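Local coordinates for protein lipopolysaccharide heptosyltransferase 2 (Escherichia coli, PDB 1PSW) that transfers the second heptose from ADP-L-glycero-beta-D-manno-heptose onto heptosyl-Kdo2-lipid A while the inner core of lipopolysaccharide is built, at residues Ser19-Leu24 with Ala31-Met36; Ile305-Gly310 with Pro332-Glu337. All coordinates share one frame; numbering follows the deposited sequence.

Contact 1. Residues Ser19-Leu24 with Ala31-Met36; sequences SLYRTL and AIIDVM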
loop_
_atom_site.group_PDB
_atom_site.type_symbol
_atom_site.label_atom_id
_atom_site.label_comp_id
_atom_site.label_asym_id
_atom_site.label_seq_id
_atom_site.Cartn_x
_atom_site.Cartn_y
_atom_site.Cartn_z
ATOM N N SER A 19 -7.373 -2.109 7.383
ATOM C CA SER A 19 -7.523 -2.143 8.837
ATOM C C SER A 19 -8.943 -1.787 9.252
ATOM O O SER A 19 -9.462 -2.331 10.230
ATOM C CB SER A 19 -6.545 -1.183 9.511
ATOM O OG SER A 19 -5.226 -1.688 9.436
ATOM N N LEU A 20 -9.566 -0.862 8.530
ATOM C CA LEU A 20 -10.940 -0.499 8.834
ATOM C C LEU A 20 -11.847 -1.701 8.544
ATOM O O LEU A 20 -12.716 -2.031 9.353
ATOM C CB LEU A 20 -11.391 0.710 7.997
ATOM C CG LEU A 20 -12.895 1.018 8.071
ATOM C CD1 LEU A 20 -13.297 1.352 9.509
ATOM C CD2 LEU A 20 -13.224 2.185 7.146
ATOM N N TYR A 21 -11.645 -2.350 7.398
ATOM C CA TYR A 21 -12.464 -3.509 7.024
ATOM C C TYR A 21 -12.311 -4.639 8.043
ATOM O O TYR A 21 -13.298 -5.276 8.426
ATOM C CB TYR A 21 -12.098 -4.033 5.623
ATOM C CG TYR A 21 -11.984 -2.947 4.560
ATOM C CD1 TYR A 21 -12.707 -1.762 4.669
ATOM C CD2 TYR A 21 -11.119 -3.087 3.475
ATOM C CE1 TYR A 21 -12.567 -0.733 3.737
ATOM C CE2 TYR A 21 -10.971 -2.069 2.531
ATOM C CZ TYR A 21 -11.698 -0.892 2.676
ATOM O OH TYR A 21 -11.535 0.135 1.783
ATOM N N ARG A 22 -11.077 -4.891 8.476
ATOM C CA ARG A 22 -10.820 -5.927 9.467
ATOM C C ARG A 22 -11.488 -5.554 10.783
ATOM O O ARG A 22 -12.039 -6.406 11.469
ATOM C CB ARG A 22 -9.314 -6.108 9.697
ATOM C CG ARG A 22 -8.538 -6.757 8.554
ATOM C CD ARG A 22 -7.149 -7.157 9.023
ATOM N NE ARG A 22 -7.216 -8.239 9.999
ATOM C CZ ARG A 22 -6.226 -8.595 10.813
ATOM N NH1 ARG A 22 -5.067 -7.951 10.787
ATOM N NH2 ARG A 22 -6.390 -9.616 11.647
ATOM N N THR A 23 -11.434 -4.274 11.138
ATOM C CA THR A 23 -12.037 -3.824 12.381
ATOM C C THR A 23 -13.564 -3.890 12.316
ATOM O O THR A 23 -14.216 -4.262 13.295
ATOM C CB THR A 23 -11.582 -2.391 12.732
ATOM O OG1 THR A 23 -10.153 -2.358 12.795
ATOM C CG2 THR A 23 -12.140 -1.962 14.084
ATOM N N LEU A 24 -14.136 -3.552 11.164
ATOM C CA LEU A 24 -15.588 -3.587 11.004
ATOM C C LEU A 24 -16.149 -4.988 11.200
ATOM O O LEU A 24 -17.198 -5.165 11.810
ATOM C CB LEU A 24 -15.986 -3.074 9.619
ATOM C CG LEU A 24 -15.913 -1.560 9.407
ATOM C CD1 LEU A 24 -16.073 -1.247 7.932
ATOM C CD2 LEU A 24 -16.983 -0.870 10.227
ATOM N N ALA A 31 -20.838 -8.393 8.697
ATOM C CA ALA A 31 -20.569 -7.154 7.982
ATOM C C ALA A 31 -20.170 -7.465 6.540
ATOM O O ALA A 31 -19.154 -8.110 6.291
ATOM C CB ALA A 31 -19.456 -6.377 8.685
ATOM N N ILE A 32 -20.997 -7.019 5.601
ATOM C CA ILE A 32 -20.755 -7.218 4.173
ATOM C C ILE A 32 -20.220 -5.883 3.663
ATOM O O ILE A 32 -20.933 -4.872 3.668
ATOM C CB ILE A 32 -22.069 -7.571 3.425
ATOM C CG1 ILE A 32 -22.707 -8.818 4.047
ATOM C CG2 ILE A 32 -21.785 -7.813 1.947
ATOM C CD1 ILE A 32 -21.844 -10.057 3.965
ATOM N N ILE A 33 -18.967 -5.883 3.222
ATOM C CA ILE A 33 -18.314 -4.657 2.777
ATOM C C ILE A 33 -18.017 -4.540 1.287
ATOM O O ILE A 33 -17.283 -5.350 0.725
ATOM C CB ILE A 33 -16.986 -4.461 3.545
ATOM C CG1 ILE A 33 -17.247 -4.495 5.053
ATOM C CG2 ILE A 33 -16.351 -3.134 3.157
ATOM C CD1 ILE A 33 -15.996 -4.766 5.888
ATOM N N ASP A 34 -18.600 -3.525 0.654
ATOM C CA ASP A 34 -18.365 -3.264 -0.759
ATOM C C ASP A 34 -17.478 -2.024 -0.807
ATOM O O ASP A 34 -17.668 -1.087 -0.025
ATOM C CB ASP A 34 -19.678 -2.997 -1.505
ATOM C CG ASP A 34 -20.562 -4.229 -1.595
ATOM O OD1 ASP A 34 -20.022 -5.359 -1.555
ATOM O OD2 ASP A 34 -21.795 -4.073 -1.726
ATOM N N VAL A 35 -16.507 -2.020 -1.712
ATOM C CA VAL A 35 -15.594 -0.894 -1.823
ATOM C C VAL A 35 -15.584 -0.328 -3.227
ATOM O O VAL A 35 -15.390 -1.057 -4.202
ATOM C CB VAL A 35 -14.151 -1.303 -1.454
ATOM C CG1 VAL A 35 -13.224 -0.095 -1.557
ATOM C CG2 VAL A 35 -14.124 -1.872 -0.046
HETATM N N MSE A 36 -15.804 0.980 -3.320
HETATM C CA MSE A 36 -15.800 1.672 -4.597
HETATM C C MSE A 36 -14.462 2.380 -4.743
HETATM O O MSE A 36 -14.083 3.190 -3.895
HETATM C CB MSE A 36 -16.929 2.696 -4.666
HETATM C CG MSE A 36 -17.027 3.371 -6.024
HETATM SE SE MSE A 36 -18.349 4.792 -6.068
HETATM C CE MSE A 36 -19.920 3.710 -6.169
#
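On the helix whose Y21 and L24 pack against I33 and V35 of the neighbouring strand, the carbonyl oxygen of S19 is gripped twice by T23. The backbone N of T23 makes the regular helical bond, while T23 OG1 approaches S19 O to 2.7 Å from the other face of the carbonyl plane, tilted 28° from it. A threonine thus spends its hydroxyl on its own helix, a buried donor satisfied without leaving the turn.

The side facing the strand is apolar apart from the tyrosine hydroxyl and backbone carbonyls. Helix segment 19-24 and strand segment 32-36 run nearly antiparallel, their axes at 162° and 9.8 Å apart at closest approach. I33 bridges Y21 and L24: with CG1 anti to the carbonyl carbon (chi1 -55°) and the chain extended beyond it, CD1 is carried to 3.7 Å from Y21 O and also lies 4.1 Å from L24 CD1. Its other branch, CG2, meets the Y21 ring obliquely at CD1. V35 crosses the end of the tyrosine at about a right angle, CG2 standing 3.8 Å from Y21 CZ and CG1 3.7 Å from Y21 OH. That hydroxyl is hydrogen-bonded to S17 OG one turn earlier, consistent with its lying against the two methyls of V35. In the loop just before the strand, the A31 methyl lies against the L24 carbonyl, CB 4.0 Å from L24 O; the backbones are close there, which suits a small side chain. V5 of strand 2-6 also touches Y21, I33 and V35.

Helix 11-27 thereby packs on one face of its sheet, over strands 32-37 and 2-6, within their beta-alpha-beta unit. Between helix and strand the chemistry is hydrophobic contact, with the polar groups of Y21 and T23 answered inside the helix, so fit depends on shape rather than on directional bonds.

Contact 2. Residues Ile305-Gly310 with Pro332-Glu337; sequences IRLITG and PQRVLE
The end of strand 302-306 comes beside the first turns of helix 332-347, with the CA atoms of I305 and V335 8.1 Å apart. The backbone of I305 bonds to A285 and Y287 of the adjacent strand, and the helix starts with L336 N bonded to P332 O; side chains make the join.

I305 and L307 point the same way, toward the helix. The branched I305 divides its methyls: CG2 rests 3.8 Å from R334 CD, while CD1 extends to the buried V335 and lies 4.4 Å from its CG2. V335, short and branched, also packs on L286 of the adjacent strand and on L205 of helix 199-211.

Farther out, L307 CD2 sits over the centre of one face of the R334 guanidinium, 3.7 Å from CZ. R334 leaves the helix extended and then bends at chi3 (-68°), which turns the flat group across the leucine methyl. Arginine suits this rim, since its CD meets I305 while the guanidinium lies against L307, with its charge at the exposed side.

R306 points away from the helix; its NH2 donates to G310 O at 3.0 Å and 174°, in the guanidinium plane but above the carbonyl plane, and its NE bonds to G288 O.

Here a helix packs on the outermost strand of the second six-stranded parallel sheet, order 3-2-1-4-5-6, as in the Rossmann-like C-terminal domain of GT-B glycosyltransferases.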
loop_
_atom_site.group_PDB
_atom_site.type_symbol
_atom_site.label_atom_id
_atom_site.label_comp_id
_atom_site.label_asym_id
_atom_site.label_seq_id
_atom_site.Cartn_x
_atom_site.Cartn_y
_atom_site.Cartn_z
ATOM N N ILE A 305 15.662 3.026 7.222
ATOM C CA ILE A 305 16.952 3.698 7.201
ATOM C C ILE A 305 16.717 5.144 6.800
ATOM O O ILE A 305 16.115 5.425 5.761
ATOM C CB ILE A 305 17.912 3.053 6.191
ATOM C CG1 ILE A 305 18.119 1.574 6.553
ATOM C CG2 ILE A 305 19.253 3.793 6.195
ATOM C CD1 ILE A 305 19.035 0.832 5.602
ATOM N N ARG A 306 17.171 6.063 7.646
ATOM C CA ARG A 306 17.044 7.497 7.391
ATOM C C ARG A 306 18.214 8.165 8.094
ATOM O O ARG A 306 18.479 7.894 9.266
ATOM C CB ARG A 306 15.728 8.061 7.937
ATOM C CG ARG A 306 15.436 9.464 7.408
ATOM C CD ARG A 306 14.256 10.130 8.097
ATOM N NE ARG A 306 13.934 11.419 7.482
ATOM C CZ ARG A 306 13.209 12.375 8.063
ATOM N NH1 ARG A 306 12.724 12.199 9.286
ATOM N NH2 ARG A 306 12.964 13.510 7.418
ATOM N N LEU A 307 18.918 9.035 7.382
ATOM C CA LEU A 307 20.084 9.697 7.950
ATOM C C LEU A 307 19.797 11.065 8.558
ATOM O O LEU A 307 20.591 11.571 9.345
ATOM C CB LEU A 307 21.165 9.826 6.874
ATOM C CG LEU A 307 21.588 8.505 6.217
ATOM C CD1 LEU A 307 22.606 8.783 5.128
ATOM C CD2 LEU A 307 22.162 7.558 7.263
ATOM N N ILE A 308 18.670 11.665 8.192
ATOM C CA ILE A 308 18.317 12.980 8.718
ATOM C C ILE A 308 17.064 12.943 9.591
ATOM O O ILE A 308 16.415 11.904 9.721
ATOM C CB ILE A 308 18.103 13.995 7.573
ATOM C CG1 ILE A 308 16.968 13.525 6.660
ATOM C CG2 ILE A 308 19.387 14.147 6.774
ATOM C CD1 ILE A 308 16.552 14.548 5.631
ATOM N N THR A 309 16.734 14.088 10.182
ATOM C CA THR A 309 15.570 14.215 11.048
ATOM C C THR A 309 14.613 15.262 10.482
ATOM O O THR A 309 14.974 16.026 9.587
ATOM C CB THR A 309 15.988 14.636 12.471
ATOM O OG1 THR A 309 16.979 13.728 12.967
ATOM C CG2 THR A 309 14.792 14.623 13.405
ATOM N N GLY A 310 13.393 15.293 11.007
ATOM C CA GLY A 310 12.411 16.251 10.536
ATOM C C GLY A 310 11.269 15.567 9.811
ATOM O O GLY A 310 11.154 15.659 8.590
ATOM N N PRO A 332 24.863 1.962 -0.981
ATOM C CA PRO A 332 24.381 0.612 -1.276
ATOM C C PRO A 332 24.947 -0.378 -0.258
ATOM O O PRO A 332 24.311 -1.380 0.062
ATOM C CB PRO A 332 24.919 0.359 -2.679
ATOM C CG PRO A 332 24.857 1.723 -3.291
ATOM C CD PRO A 332 25.427 2.584 -2.193
ATOM N N GLN A 333 26.146 -0.093 0.250
ATOM C CA GLN A 333 26.776 -0.973 1.233
ATOM C C GLN A 333 26.006 -0.966 2.552
ATOM O O GLN A 333 25.846 -2.004 3.183
ATOM C CB GLN A 333 28.230 -0.561 1.476
ATOM C CG GLN A 333 28.996 -1.534 2.364
ATOM C CD GLN A 333 28.959 -2.964 1.835
ATOM O OE1 GLN A 333 29.357 -3.236 0.698
ATOM N NE2 GLN A 333 28.480 -3.885 2.663
ATOM N N ARG A 334 25.526 0.202 2.970
ATOM C CA ARG A 334 24.761 0.290 4.212
ATOM C C ARG A 334 23.485 -0.542 4.071
ATOM O O ARG A 334 23.136 -1.326 4.957
ATOM C CB ARG A 334 24.398 1.749 4.522
ATOM C CG ARG A 334 23.517 1.935 5.750
ATOM C CD ARG A 334 23.046 3.381 5.866
ATOM N NE ARG A 334 24.135 4.311 6.173
ATOM C CZ ARG A 334 24.505 4.656 7.404
ATOM N NH1 ARG A 334 23.873 4.150 8.454
ATOM N NH2 ARG A 334 25.505 5.509 7.584
ATOM N N VAL A 335 22.800 -0.372 2.943
ATOM C CA VAL A 335 21.563 -1.095 2.662
ATOM C C VAL A 335 21.812 -2.597 2.542
ATOM O O VAL A 335 21.051 -3.414 3.071
ATOM C CB VAL A 335 20.903 -0.567 1.357
ATOM C CG1 VAL A 335 19.632 -1.360 1.039
ATOM C CG2 VAL A 335 20.561 0.911 1.519
ATOM N N LEU A 336 22.885 -2.962 1.851
ATOM C CA LEU A 336 23.225 -4.370 1.671
ATOM C C LEU A 336 23.437 -5.069 3.014
ATOM O O LEU A 336 23.002 -6.203 3.211
ATOM C CB LEU A 336 24.487 -4.505 0.816
ATOM C CG LEU A 336 25.004 -5.927 0.601
ATOM C CD1 LEU A 336 23.961 -6.761 -0.136
ATOM C CD2 LEU A 336 26.305 -5.873 -0.188
ATOM N N GLU A 337 24.113 -4.385 3.930
ATOM C CA GLU A 337 24.378 -4.933 5.256
ATOM C C GLU A 337 23.094 -5.174 6.035
ATOM O O GLU A 337 22.949 -6.189 6.715
ATOM C CB GLU A 337 25.283 -3.989 6.041
ATOM C CG GLU A 337 26.758 -4.147 5.719
ATOM C CD GLU A 337 27.625 -3.110 6.408
ATOM O OE1 GLU A 337 27.371 -2.821 7.599
ATOM O OE2 GLU A 337 28.568 -2.597 5.766
#

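How the contacts relate
Contact 1 comes first along the chain and closes long before contact 2 opens. Their centres lie 36 Å apart on opposite sides of the chain's centre, and about 22 Å separates their nearest atoms. Each joins a helix to a different six-stranded parallel sheet, both with strand order 3-2-1-4-5-6. Contact 1 involves the second strand of the first sheet, next to the central strand 2-6, and is wholly buried; contact 2 sits at the outermost strand 302-306 of the second, and is partly exposed. Together they sample the two Rossmann-like domains of the GT-B fold, a fold in which substrates generally bind in the cleft between domains.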